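Local atomic coordinates of protein SCO1 homolog 1, mitochondrial (Arabidopsis thaliana, PDB entry 6N5U), a protein that binds copper(I) as a thioredoxin-fold chaperone of mitochondria and is thought to take part in copper homeostasis, redox signalling or copper insertion into cytochrome c oxidase. Residues Val75-Arg79 against Asp126-His131; Ile16-Gly20 against Val82-His86; Ile34-Gly38 against Val109-Val115; Ala54-Asp58 against Glu91-Lys95; Ser132-Tyr136 against Phe147-Asn151. All coordinates share one frame; numbering follows the deposited sequence.

How the contacts relate
All five contacts lie in one thioredoxin-fold domain. Contacts 2, 3 and 5 reach its mixed sheet at different strands: 14-17 near one edge, 32-38 inside, and the hairpin 135-138/144-148 at the other edge. The centres of contacts 2 and 5 are about 23 Å apart, those of contacts 3 and 5 about 10 Å, since strands 32-38 and 135-138 are neighbours. Contact 4 is nested in the loop closed by contact 3 and touches it through Ile34 and Ile57. Contact 1 adjoins contact 5 in sequence and also meets contact 3, where Val75 pairs with Gly38. His131, one of the three copper ligands, thus stands at the join between contacts 1 and 5, close to strand 32-38.

Contact 1 (Val75-Arg79 against Asp126-His131). With CU1 (copper (I) ion), chain D.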
# COMPACT_ATOMS: atom_id res chain seq x y z
N VAL A 75 5.30 -3.27 -6.78
CA VAL A 75 5.85 -2.67 -8.01
C VAL A 75 6.98 -3.59 -8.55
O VAL A 75 7.75 -3.18 -9.42
CB VAL A 75 6.29 -1.19 -7.88
CG1 VAL A 75 5.10 -0.28 -7.59
CG2 VAL A 75 7.43 -1.01 -6.85
N ASP A 76 7.05 -4.86 -8.03
CA ASP A 76 8.01 -5.87 -8.47
C ASP A 76 7.32 -7.21 -8.69
O ASP A 76 7.67 -8.18 -8.01
CB ASP A 76 9.21 -5.96 -7.50
CG ASP A 76 10.38 -6.82 -7.93
OD1 ASP A 76 10.44 -7.18 -9.12
OD2 ASP A 76 11.24 -7.12 -7.08
N PRO A 77 6.38 -7.33 -9.69
CA PRO A 77 5.69 -8.61 -9.90
C PRO A 77 6.56 -9.80 -10.34
O PRO A 77 6.10 -10.95 -10.22
CB PRO A 77 4.63 -8.26 -10.96
CG PRO A 77 5.17 -7.09 -11.66
CD PRO A 77 5.87 -6.30 -10.62
N GLU A 78 7.80 -9.55 -10.84
CA GLU A 78 8.69 -10.63 -11.30
C GLU A 78 9.18 -11.50 -10.16
O GLU A 78 9.38 -12.70 -10.36
CB GLU A 78 9.89 -10.09 -12.10
CG GLU A 78 9.56 -9.55 -13.48
CD GLU A 78 10.53 -8.50 -14.02
OE1 GLU A 78 10.69 -7.44 -13.38
OE2 GLU A 78 11.12 -8.75 -15.09
N ARG A 79 9.39 -10.88 -8.97
CA ARG A 79 9.90 -11.57 -7.78
C ARG A 79 8.83 -11.75 -6.71
O ARG A 79 8.82 -12.75 -5.99
CB ARG A 79 11.10 -10.81 -7.18
CG ARG A 79 12.40 -11.01 -7.96
CD ARG A 79 13.63 -10.43 -7.27
NE ARG A 79 13.48 -9.00 -7.02
CZ ARG A 79 14.47 -8.19 -6.67
NH1 ARG A 79 15.71 -8.66 -6.55
NH2 ARG A 79 14.25 -6.90 -6.46
N ASP A 126 19.57 -8.72 -7.19
CA ASP A 126 19.72 -8.90 -8.66
C ASP A 126 19.47 -7.54 -9.30
O ASP A 126 20.16 -7.12 -10.24
CB ASP A 126 18.75 -9.95 -9.25
CG ASP A 126 18.92 -11.33 -8.67
OD1 ASP A 126 19.87 -12.02 -9.09
OD2 ASP A 126 18.12 -11.70 -7.78
N TYR A 127 18.49 -6.83 -8.73
CA TYR A 127 18.04 -5.52 -9.08
C TYR A 127 17.14 -5.01 -7.94
O TYR A 127 16.69 -5.78 -7.08
CB TYR A 127 17.27 -5.56 -10.42
CG TYR A 127 15.98 -6.35 -10.40
CD1 TYR A 127 15.97 -7.72 -10.66
CD2 TYR A 127 14.76 -5.74 -10.10
CE1 TYR A 127 14.79 -8.46 -10.60
CE2 TYR A 127 13.58 -6.47 -10.05
CZ TYR A 127 13.60 -7.83 -10.30
OH TYR A 127 12.44 -8.57 -10.28
N LEU A 128 16.90 -3.71 -7.95
CA LEU A 128 15.96 -3.08 -7.04
C LEU A 128 14.97 -2.35 -7.91
O LEU A 128 15.18 -2.26 -9.11
CB LEU A 128 16.65 -2.13 -6.03
CG LEU A 128 17.64 -2.75 -5.02
CD1 LEU A 128 18.39 -1.70 -4.28
CD2 LEU A 128 16.96 -3.65 -4.06
N VAL A 129 13.85 -1.93 -7.36
CA VAL A 129 12.85 -1.14 -8.07
C VAL A 129 12.85 0.26 -7.45
O VAL A 129 12.65 0.41 -6.24
CB VAL A 129 11.44 -1.79 -8.15
CG1 VAL A 129 10.45 -0.86 -8.84
CG2 VAL A 129 11.49 -3.15 -8.85
N ASP A 130 13.19 1.26 -8.25
CA ASP A 130 13.18 2.66 -7.85
C ASP A 130 11.73 3.11 -8.02
O ASP A 130 11.14 2.88 -9.08
CB ASP A 130 14.13 3.46 -8.75
CG ASP A 130 14.34 4.90 -8.37
OD1 ASP A 130 14.04 5.26 -7.22
OD2 ASP A 130 14.81 5.67 -9.23
N HIS A 131 11.12 3.65 -6.97
CA HIS A 131 9.70 4.02 -7.04
C HIS A 131 9.33 5.18 -6.14
O HIS A 131 10.13 5.62 -5.31
CB HIS A 131 8.82 2.79 -6.70
CG HIS A 131 9.02 2.28 -5.30
ND1 HIS A 131 8.22 2.71 -4.26
CD2 HIS A 131 9.96 1.44 -4.81
CE1 HIS A 131 8.66 2.07 -3.19
NE2 HIS A 131 9.70 1.29 -3.49
CU CU1 D . 10.96 0.40 -1.48
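Arg79 lays its guanidinium flat over one face of the Tyr127 ring, in the tight part of this contact between the loop after strand 68-74 and strand 127-131. The planes are 19° apart, and Arg79 CZ sits 3.9 Å from the ring centroid as a cation-pi stack offset toward the rim. With its chain bent at chi3 (-58°), Arg79 grips Asp76 side-on, NE and NH2 both donating to OD2 in the guanidinium plane. The other oxygen, Asp76 OD1, accepts from Tyr127 OH on its syn lone pair at 2.7 Å. Arg79 NH2 also donates to Tyr127 O, 2.8 Å away, from above the carbonyl plane. Deeper in, Val75 CG2 packs on Val129 CG1 at 3.6 Å and lies beside the ring of His131, whose NE2 binds the copper(I) ion at 2.5 Å together with Cys42 and Cys46. The solvent side is looser: Asp126 OD2 stays 4.1 Å from Arg79 NH1, too far for a salt bridge, and exposed Glu78 sends its carboxylate to Lys119. Strand 117-121 pairs with 127-131 and touches Val75, Val129 and His131 through Tyr117, while the Val75 backbone bonds to Gly38 at the end of strand 32-38.

Contact 2 (Ile16-Gly20 against Val82-His86); sequences IRDDG and VQQVH
The His86 ring and the Asp18 carboxylate are turned 36° from each other, and one hydrogen bond joins them. His86 ND1 donates to Asp18 OD1 over 2.9 Å with an N-H...O angle of 142°, arriving on the anti lone pair. The acceptor sits at the ring's edge but is tilted somewhat from its plane. Asp18 CG stands between its own backbone N and carbonyl carbon (chi1 66°), which leaves the carboxylate beside the helix, while OD2 accepts from Gly98 N. Were His86 exchanged for an alanine, Asp18 OD1 would probably lose this donor and the carboxylate would be less firmly tied to the helix. Val82, one helical turn before, sends its two methyls to different places. CG2 meets Ile16 CG2 at 3.5 Å, the two side chains crossing at about a right angle; CG1 rests against Asp18 O at 3.4 Å. Val82 and His86 press on a type I beta turn from Arg17 to Gly20, closed by Gly20 N to Arg17 O at 2.8 Å. The contact thus sets the first turn of helix 82-89 on the bend leaving strand 14-17, with Thr100 of strand 97-100 touching Val82 and Val85 and strand 22-24 following the turn.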
# COMPACT_ATOMS: atom_id res chain seq x y z
N ILE A 16 -4.30 -9.61 -7.85
CA ILE A 16 -4.38 -10.86 -7.10
C ILE A 16 -3.94 -10.58 -5.67
O ILE A 16 -2.86 -10.04 -5.45
CB ILE A 16 -3.58 -12.02 -7.75
CG1 ILE A 16 -4.06 -12.28 -9.19
CG2 ILE A 16 -3.72 -13.30 -6.92
CD1 ILE A 16 -3.12 -11.85 -10.24
N ARG A 17 -4.81 -10.92 -4.70
CA ARG A 17 -4.58 -10.72 -3.28
C ARG A 17 -3.64 -11.81 -2.73
O ARG A 17 -3.52 -12.87 -3.34
CB ARG A 17 -5.93 -10.68 -2.55
CG ARG A 17 -5.88 -10.16 -1.12
CD ARG A 17 -7.27 -9.85 -0.63
NE ARG A 17 -8.06 -11.07 -0.45
CZ ARG A 17 -9.39 -11.10 -0.39
NH1 ARG A 17 -10.09 -9.98 -0.53
NH2 ARG A 17 -10.02 -12.25 -0.20
N ASP A 18 -2.97 -11.54 -1.60
CA ASP A 18 -2.01 -12.42 -0.91
C ASP A 18 -2.56 -13.82 -0.58
O ASP A 18 -1.78 -14.72 -0.26
CB ASP A 18 -1.45 -11.73 0.36
CG ASP A 18 -2.48 -11.50 1.43
OD1 ASP A 18 -2.73 -12.43 2.23
OD2 ASP A 18 -3.04 -10.39 1.48
N ASP A 19 -3.89 -14.00 -0.64
CA ASP A 19 -4.57 -15.26 -0.38
C ASP A 19 -4.78 -16.06 -1.66
O ASP A 19 -5.21 -17.21 -1.60
CB ASP A 19 -5.89 -15.01 0.37
CG ASP A 19 -6.94 -14.22 -0.38
OD1 ASP A 19 -6.59 -13.55 -1.39
OD2 ASP A 19 -8.12 -14.27 0.03
N GLY A 20 -4.46 -15.45 -2.80
CA GLY A 20 -4.61 -16.06 -4.12
C GLY A 20 -5.88 -15.66 -4.85
O GLY A 20 -6.04 -16.00 -6.02
N VAL A 82 2.39 -14.32 -5.13
CA VAL A 82 1.35 -14.41 -4.10
C VAL A 82 1.96 -14.90 -2.78
O VAL A 82 1.78 -14.23 -1.77
CB VAL A 82 0.11 -15.22 -4.56
CG1 VAL A 82 -0.85 -15.51 -3.40
CG2 VAL A 82 -0.63 -14.48 -5.67
N GLN A 83 2.72 -16.02 -2.81
CA GLN A 83 3.36 -16.63 -1.64
C GLN A 83 4.39 -15.71 -1.01
O GLN A 83 4.49 -15.66 0.22
CB GLN A 83 3.99 -17.98 -2.01
CG GLN A 83 4.24 -18.92 -0.84
CD GLN A 83 5.18 -20.06 -1.21
OE1 GLN A 83 4.99 -20.78 -2.21
NE2 GLN A 83 6.23 -20.25 -0.41
N GLN A 84 5.16 -14.99 -1.86
CA GLN A 84 6.18 -14.03 -1.43
C GLN A 84 5.52 -12.83 -0.73
O GLN A 84 5.91 -12.48 0.38
CB GLN A 84 7.06 -13.60 -2.61
CG GLN A 84 8.10 -12.52 -2.29
CD GLN A 84 9.28 -12.99 -1.46
OE1 GLN A 84 9.39 -14.14 -1.08
NE2 GLN A 84 10.19 -12.08 -1.17
N VAL A 85 4.50 -12.24 -1.37
CA VAL A 85 3.74 -11.10 -0.83
C VAL A 85 3.03 -11.50 0.48
O VAL A 85 3.08 -10.73 1.44
CB VAL A 85 2.78 -10.48 -1.88
CG1 VAL A 85 1.89 -9.41 -1.26
CG2 VAL A 85 3.55 -9.90 -3.05
N HIS A 86 2.42 -12.70 0.52
CA HIS A 86 1.73 -13.24 1.69
C HIS A 86 2.65 -13.33 2.90
O HIS A 86 2.31 -12.83 3.97
CB HIS A 86 1.11 -14.61 1.39
CG HIS A 86 0.30 -15.15 2.53
ND1 HIS A 86 -1.01 -14.75 2.72
CD2 HIS A 86 0.66 -15.97 3.54
CE1 HIS A 86 -1.42 -15.38 3.81
NE2 HIS A 86 -0.44 -16.13 4.34

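Contact 3 (Ile34-Gly38 against Val109-Val115)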
# COMPACT_ATOMS: atom_id res chain seq x y z
N ILE A 34 -5.64 2.58 3.27
CA ILE A 34 -4.39 3.29 3.00
C ILE A 34 -3.57 2.41 2.07
O ILE A 34 -3.23 1.30 2.46
CB ILE A 34 -3.58 3.75 4.26
CG1 ILE A 34 -4.41 4.68 5.17
CG2 ILE A 34 -2.27 4.45 3.82
CD1 ILE A 34 -3.85 4.92 6.58
N LEU A 35 -3.28 2.88 0.84
CA LEU A 35 -2.53 2.09 -0.16
C LEU A 35 -1.07 2.53 -0.20
O LEU A 35 -0.80 3.72 -0.31
CB LEU A 35 -3.12 2.21 -1.58
CG LEU A 35 -4.62 2.10 -1.80
CD1 LEU A 35 -4.99 2.72 -3.13
CD2 LEU A 35 -5.08 0.66 -1.85
N TYR A 36 -0.13 1.58 -0.09
CA TYR A 36 1.31 1.84 -0.13
C TYR A 36 1.88 0.99 -1.25
O TYR A 36 1.64 -0.22 -1.30
CB TYR A 36 2.02 1.54 1.24
CG TYR A 36 3.53 1.67 1.17
CD1 TYR A 36 4.15 2.92 1.17
CD2 TYR A 36 4.35 0.54 1.02
CE1 TYR A 36 5.53 3.05 1.00
CE2 TYR A 36 5.73 0.66 0.84
CZ TYR A 36 6.32 1.92 0.85
OH TYR A 36 7.68 2.06 0.69
N PHE A 37 2.61 1.62 -2.16
CA PHE A 37 3.21 0.90 -3.28
C PHE A 37 4.66 0.61 -2.89
O PHE A 37 5.38 1.53 -2.44
CB PHE A 37 3.11 1.74 -4.57
CG PHE A 37 1.72 1.84 -5.18
CD1 PHE A 37 0.75 2.67 -4.61
CD2 PHE A 37 1.39 1.14 -6.34
CE1 PHE A 37 -0.53 2.74 -5.14
CE2 PHE A 37 0.10 1.23 -6.88
CZ PHE A 37 -0.85 2.02 -6.27
N GLY A 38 5.04 -0.65 -2.99
CA GLY A 38 6.38 -1.09 -2.61
C GLY A 38 6.82 -2.36 -3.30
O GLY A 38 6.20 -2.77 -4.28
N VAL A 109 -2.38 -0.24 -12.72
CA VAL A 109 -2.70 0.32 -11.40
C VAL A 109 -1.72 1.44 -11.00
O VAL A 109 -2.15 2.44 -10.42
CB VAL A 109 -2.88 -0.78 -10.30
CG1 VAL A 109 -1.57 -1.49 -9.97
CG2 VAL A 109 -3.54 -0.21 -9.05
N ALA A 110 -0.42 1.31 -11.35
CA ALA A 110 0.57 2.34 -11.04
C ALA A 110 0.23 3.58 -11.85
O ALA A 110 0.21 4.67 -11.29
CB ALA A 110 1.97 1.85 -11.33
N ARG A 111 -0.14 3.41 -13.13
CA ARG A 111 -0.57 4.50 -14.01
C ARG A 111 -1.75 5.24 -13.38
O ARG A 111 -1.68 6.46 -13.25
CB ARG A 111 -0.99 3.97 -15.38
CG ARG A 111 -0.72 4.92 -16.52
CD ARG A 111 -1.61 4.69 -17.73
NE ARG A 111 -1.74 3.28 -18.12
CZ ARG A 111 -0.87 2.61 -18.86
NH1 ARG A 111 0.24 3.21 -19.29
NH2 ARG A 111 -1.08 1.34 -19.16
N SER A 112 -2.81 4.50 -12.95
CA SER A 112 -4.03 5.01 -12.34
C SER A 112 -3.76 5.88 -11.12
O SER A 112 -4.36 6.94 -10.96
CB SER A 112 -4.97 3.87 -11.99
OG SER A 112 -5.62 3.37 -13.16
N TYR A 113 -2.82 5.44 -10.28
CA TYR A 113 -2.42 6.12 -9.05
C TYR A 113 -1.26 7.10 -9.28
O TYR A 113 -0.83 7.74 -8.35
CB TYR A 113 -2.14 5.08 -7.93
CG TYR A 113 -3.44 4.48 -7.42
CD1 TYR A 113 -4.03 3.41 -8.09
CD2 TYR A 113 -4.14 5.07 -6.38
CE1 TYR A 113 -5.28 2.92 -7.70
CE2 TYR A 113 -5.39 4.59 -5.98
CZ TYR A 113 -5.95 3.51 -6.64
OH TYR A 113 -7.19 3.03 -6.26
N ARG A 114 -0.81 7.26 -10.52
CA ARG A 114 0.29 8.19 -10.86
C ARG A 114 1.58 7.82 -10.10
O ARG A 114 2.24 8.68 -9.50
CB ARG A 114 -0.12 9.67 -10.69
CG ARG A 114 -1.53 10.08 -11.17
CD ARG A 114 -1.79 9.66 -12.59
NE ARG A 114 -3.00 10.24 -13.15
CZ ARG A 114 -3.64 9.74 -14.19
NH1 ARG A 114 -3.24 8.60 -14.74
NH2 ARG A 114 -4.72 10.35 -14.67
N VAL A 115 1.91 6.54 -10.11
CA VAL A 115 3.08 6.00 -9.43
C VAL A 115 4.21 5.73 -10.45
O VAL A 115 3.98 5.10 -11.49
CB VAL A 115 2.73 4.75 -8.58
CG1 VAL A 115 3.97 4.06 -8.03
CG2 VAL A 115 1.77 5.11 -7.45
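The inner strand 32-38 of the thioredoxin-type sheet meets the C-terminal end of helix 103-112 here, with Phe37 pressed against Tyr113 and Val115. Val115 CG2 stands over the centre of the Phe37 ring, 3.8 Å from its centroid and 8° off the normal, a CH-pi contact. Phe37 CG lies anti to the carbonyl carbon (chi1 -72°), and in this position CZ meets the base of the Tyr113 side chain, 3.7 Å from CB. The two rings are 5.7 Å apart at their centroids with planes at 44°, an oblique pairing. Two residues earlier in the strand, Leu35 CD1 touches Tyr113 CE2 at 3.4 Å, the two side chains crossing at about a right angle. Replacing Phe37 by an alanine is likely to leave Val115 CG2 without a ring to cover and to open a gap in front of Tyr113. The helix ends in a Schellman motif: Arg114 takes positive phi, Val115 N bonds back to Ala110 O (2.8 Å) and Arg114 N to Arg111 O (3.0 Å). Arg114 NH1 also donates to Arg111 O, from the opposite face of its carbonyl plane to Arg114 N. This reversal places Val115 over the ring and beside Tyr136 of strand 135-138. On the other face of the sheet, Ile34 and Tyr36 turn to helix 45-64. A sheet sandwiched between helices in this way, with successive strand residues facing different helical layers, is the architecture of the thioredoxin fold.

Contact 4 (Ala54-Asp58 against Glu91-Lys95); sequences AAAID and EFHPK
His93 reaches from the loop between helix 82-89 and strand 97-100 to Ala54 and Asp58 of helix 45-64, the long helix of this thioredoxin fold that carries the copper ligand Cys46 near its start. Its CB rests on the methyl of Ala54, with the two CB atoms 3.8 Å apart. CG is anti to the backbone N (chi1 -161°), and this extends the ring across the helix flank, where CG itself still touches Ala54 CB. On one branch, CD2 comes 3.4 Å from Ala54 O. On the other, ND1 accepts from Lys95 N, two residues on, at 3.0 Å and in the ring plane, a local bond that fixes the ring's rotation and is consistent with the proton residing at NE2. CE1 lies beside the Ile57 methyl, 4.0 Å from CG2, and that methyl is also 3.7 Å from NE2. Ala54 and Ile57 thus pack around the ring, and both its nitrogens are hydrogen-bonded. The Ala54 methyl also meets Phe92 O at 3.3 Å, and the Phe92 ring turns away to Leu50 and Ile51 of the same helix. Helix 154-167 touches Ala55 and packs on Ala56, whereas Ile57 also faces strand 68-74. At the tip, His93 NE2 donates to Asp58 OD1 over 2.7 Å, nearly straight at 161°; the oxygen lies in the ring plane, but the nitrogen approaches it from above the carboxylate plane.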
# COMPACT_ATOMS: atom_id res chain seq x y z
N ALA A 54 1.71 0.32 9.93
CA ALA A 54 1.13 -0.65 10.85
C ALA A 54 0.89 -0.01 12.20
O ALA A 54 -0.21 -0.15 12.75
CB ALA A 54 2.05 -1.84 10.97
N ALA A 55 1.88 0.75 12.72
CA ALA A 55 1.75 1.43 14.01
C ALA A 55 0.72 2.55 13.92
O ALA A 55 0.03 2.80 14.91
CB ALA A 55 3.09 1.97 14.47
N ALA A 56 0.61 3.20 12.72
CA ALA A 56 -0.38 4.26 12.46
C ALA A 56 -1.80 3.67 12.48
O ALA A 56 -2.67 4.23 13.16
CB ALA A 56 -0.09 4.95 11.14
N ILE A 57 -2.01 2.48 11.84
CA ILE A 57 -3.28 1.74 11.80
C ILE A 57 -3.84 1.54 13.21
O ILE A 57 -5.01 1.87 13.45
CB ILE A 57 -3.17 0.40 10.99
CG1 ILE A 57 -2.95 0.67 9.47
CG2 ILE A 57 -4.36 -0.55 11.21
CD1 ILE A 57 -3.92 1.67 8.75
N ASP A 58 -2.97 1.08 14.14
CA ASP A 58 -3.30 0.86 15.56
C ASP A 58 -3.58 2.14 16.32
O ASP A 58 -4.49 2.17 17.14
CB ASP A 58 -2.18 0.05 16.24
CG ASP A 58 -2.02 -1.38 15.73
OD1 ASP A 58 -2.92 -1.85 14.99
OD2 ASP A 58 -0.99 -2.02 16.07
N GLU A 91 4.26 -10.13 8.33
CA GLU A 91 5.35 -9.68 9.22
C GLU A 91 5.11 -8.32 9.88
O GLU A 91 5.67 -8.07 10.95
CB GLU A 91 6.68 -9.58 8.45
CG GLU A 91 7.23 -10.88 7.86
CD GLU A 91 8.50 -10.71 7.04
OE1 GLU A 91 9.07 -9.60 7.02
OE2 GLU A 91 8.93 -11.71 6.42
N PHE A 92 4.35 -7.43 9.22
CA PHE A 92 4.12 -6.03 9.65
C PHE A 92 2.91 -5.79 10.51
O PHE A 92 2.98 -5.01 11.47
CB PHE A 92 4.04 -5.11 8.43
CG PHE A 92 5.27 -5.15 7.57
CD1 PHE A 92 6.36 -4.34 7.85
CD2 PHE A 92 5.36 -6.03 6.49
CE1 PHE A 92 7.49 -4.36 7.05
CE2 PHE A 92 6.51 -6.07 5.70
CZ PHE A 92 7.56 -5.24 5.99
N HIS A 93 1.77 -6.38 10.12
CA HIS A 93 0.49 -6.22 10.78
C HIS A 93 -0.42 -7.35 10.34
O HIS A 93 -0.40 -7.72 9.16
CB HIS A 93 -0.13 -4.88 10.36
CG HIS A 93 -1.20 -4.37 11.28
ND1 HIS A 93 -2.48 -4.88 11.23
CD2 HIS A 93 -1.15 -3.38 12.20
CE1 HIS A 93 -3.16 -4.21 12.14
NE2 HIS A 93 -2.41 -3.29 12.73
N PRO A 94 -1.24 -7.92 11.24
CA PRO A 94 -2.14 -9.00 10.80
C PRO A 94 -3.24 -8.54 9.84
O PRO A 94 -3.85 -9.39 9.19
CB PRO A 94 -2.69 -9.59 12.12
CG PRO A 94 -2.43 -8.60 13.15
CD PRO A 94 -1.38 -7.65 12.69
N LYS A 95 -3.49 -7.22 9.72
CA LYS A 95 -4.57 -6.72 8.89
C LYS A 95 -4.07 -6.09 7.60
O LYS A 95 -4.85 -5.46 6.88
CB LYS A 95 -5.51 -5.80 9.70
CG LYS A 95 -6.44 -6.62 10.62
CD LYS A 95 -7.13 -5.78 11.65
CE LYS A 95 -8.13 -6.56 12.48
NZ LYS A 95 -8.91 -5.65 13.37

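Contact 5 (Ser132-Tyr136 against Phe147-Asn151)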
# COMPACT_ATOMS: atom_id res chain seq x y z
N SER A 132 8.09 5.65 -6.32
CA SER A 132 7.48 6.77 -5.59
C SER A 132 7.19 6.30 -4.17
O SER A 132 6.62 5.22 -3.99
CB SER A 132 6.18 7.19 -6.26
OG SER A 132 6.24 7.24 -7.68
N ILE A 133 7.64 7.07 -3.16
CA ILE A 133 7.39 6.72 -1.74
C ILE A 133 6.13 7.45 -1.38
O ILE A 133 6.13 8.68 -1.14
CB ILE A 133 8.59 6.98 -0.80
CG1 ILE A 133 9.81 6.19 -1.31
CG2 ILE A 133 8.24 6.60 0.64
CD1 ILE A 133 11.10 6.95 -1.33
N VAL A 134 5.01 6.71 -1.49
CA VAL A 134 3.66 7.25 -1.41
C VAL A 134 2.66 6.41 -0.56
O VAL A 134 2.76 5.20 -0.52
CB VAL A 134 3.19 7.35 -2.90
CG1 VAL A 134 1.74 7.71 -3.01
CG2 VAL A 134 4.02 8.36 -3.69
N MET A 135 1.68 7.09 0.05
CA MET A 135 0.55 6.50 0.76
C MET A 135 -0.69 7.27 0.34
O MET A 135 -0.67 8.51 0.23
CB MET A 135 0.72 6.50 2.30
CG MET A 135 1.77 5.55 2.77
SD MET A 135 2.16 5.59 4.51
CE MET A 135 2.74 7.37 4.70
N TYR A 136 -1.77 6.52 0.09
CA TYR A 136 -3.02 7.09 -0.40
C TYR A 136 -4.16 6.73 0.50
O TYR A 136 -4.49 5.54 0.62
CB TYR A 136 -3.32 6.57 -1.82
CG TYR A 136 -2.36 6.99 -2.89
CD1 TYR A 136 -2.33 8.31 -3.35
CD2 TYR A 136 -1.52 6.07 -3.51
CE1 TYR A 136 -1.48 8.70 -4.38
CE2 TYR A 136 -0.67 6.45 -4.56
CZ TYR A 136 -0.66 7.76 -4.99
OH TYR A 136 0.23 8.20 -5.94
N PHE A 147 -3.03 12.32 0.35
CA PHE A 147 -1.72 11.76 0.07
C PHE A 147 -0.80 12.00 1.29
O PHE A 147 -0.91 13.03 1.96
CB PHE A 147 -1.14 12.38 -1.22
CG PHE A 147 0.34 12.15 -1.37
CD1 PHE A 147 0.83 10.90 -1.75
CD2 PHE A 147 1.26 13.14 -1.02
CE1 PHE A 147 2.21 10.65 -1.80
CE2 PHE A 147 2.65 12.89 -1.07
CZ PHE A 147 3.11 11.65 -1.47
N TYR A 148 0.12 11.04 1.55
CA TYR A 148 1.11 11.10 2.64
C TYR A 148 2.49 10.63 2.16
O TYR A 148 2.68 9.44 1.81
CB TYR A 148 0.64 10.29 3.87
CG TYR A 148 -0.64 10.80 4.48
CD1 TYR A 148 -0.62 11.82 5.44
CD2 TYR A 148 -1.87 10.25 4.14
CE1 TYR A 148 -1.80 12.31 5.99
CE2 TYR A 148 -3.06 10.73 4.69
CZ TYR A 148 -3.02 11.76 5.62
OH TYR A 148 -4.19 12.24 6.15
N GLY A 149 3.45 11.55 2.15
CA GLY A 149 4.82 11.29 1.73
C GLY A 149 5.74 10.65 2.77
O GLY A 149 5.29 10.27 3.86
N LYS A 150 7.03 10.53 2.42
CA LYS A 150 8.11 9.94 3.23
C LYS A 150 8.36 10.71 4.54
O LYS A 150 8.71 10.10 5.55
CB LYS A 150 9.42 9.86 2.39
CG LYS A 150 10.69 9.36 3.12
CD LYS A 150 10.66 7.85 3.48
CE LYS A 150 11.65 7.45 4.57
NZ LYS A 150 11.51 6.02 5.01
N ASN A 151 8.19 12.03 4.51
CA ASN A 151 8.46 12.94 5.63
C ASN A 151 7.57 12.76 6.90
O ASN A 151 7.98 13.17 8.00
CB ASN A 151 8.43 14.38 5.15
CG ASN A 151 9.59 14.73 4.26
OD1 ASN A 151 10.46 13.90 3.94
ND2 ASN A 151 9.64 15.99 3.84
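Val134 meets the edge of the Phe147 ring with both methyls, CG1 approaching CE1 (3.2 Å), and the two side chains cross at about a right angle. With chi1 at 164° the Phe147 ring extends away from its backbone N and reaches across to Val134. The same ring brings CD1 to Tyr136 CE1 at 4.1 Å, and Val134 CG1 also lies over one face of the Tyr136 ring, toward its rim. On the other side of the strands, Met135 CE curls back to Tyr148 CB at 3.7 Å through a bend at chi3 (-60°). Further out toward the copper site, Ile133 CG2 touches Lys150 CB at 3.9 Å, crossing the start of the lysine chain at a slant. In the backbone, Tyr148 N donates to Met135 O at 3.0 Å, while the bond from Met135 N to Tyr148 O is weak, and Phe147 CA makes a CA-H...O contact with Met135 O at 3.4 Å. The register is that of Tyr136 and Phe147, an antiparallel non-hydrogen-bonded pair. These strands, 135-138 and 144-148, are the beta hairpin of the thioredoxin fold, and 144-148 is an outermost strand of the sheet. Strand 32-38 lies on the other side of 135-138, where Tyr136 pairs with Leu35 and packs on Phe37. Helix 154-167 covers Met135 and Tyr148 through Leu157, and His152 meets the Tyr148 ring edge-to-face. Lys150 NZ forms a salt bridge with Glu49 of helix 45-64, which also touches Ile133.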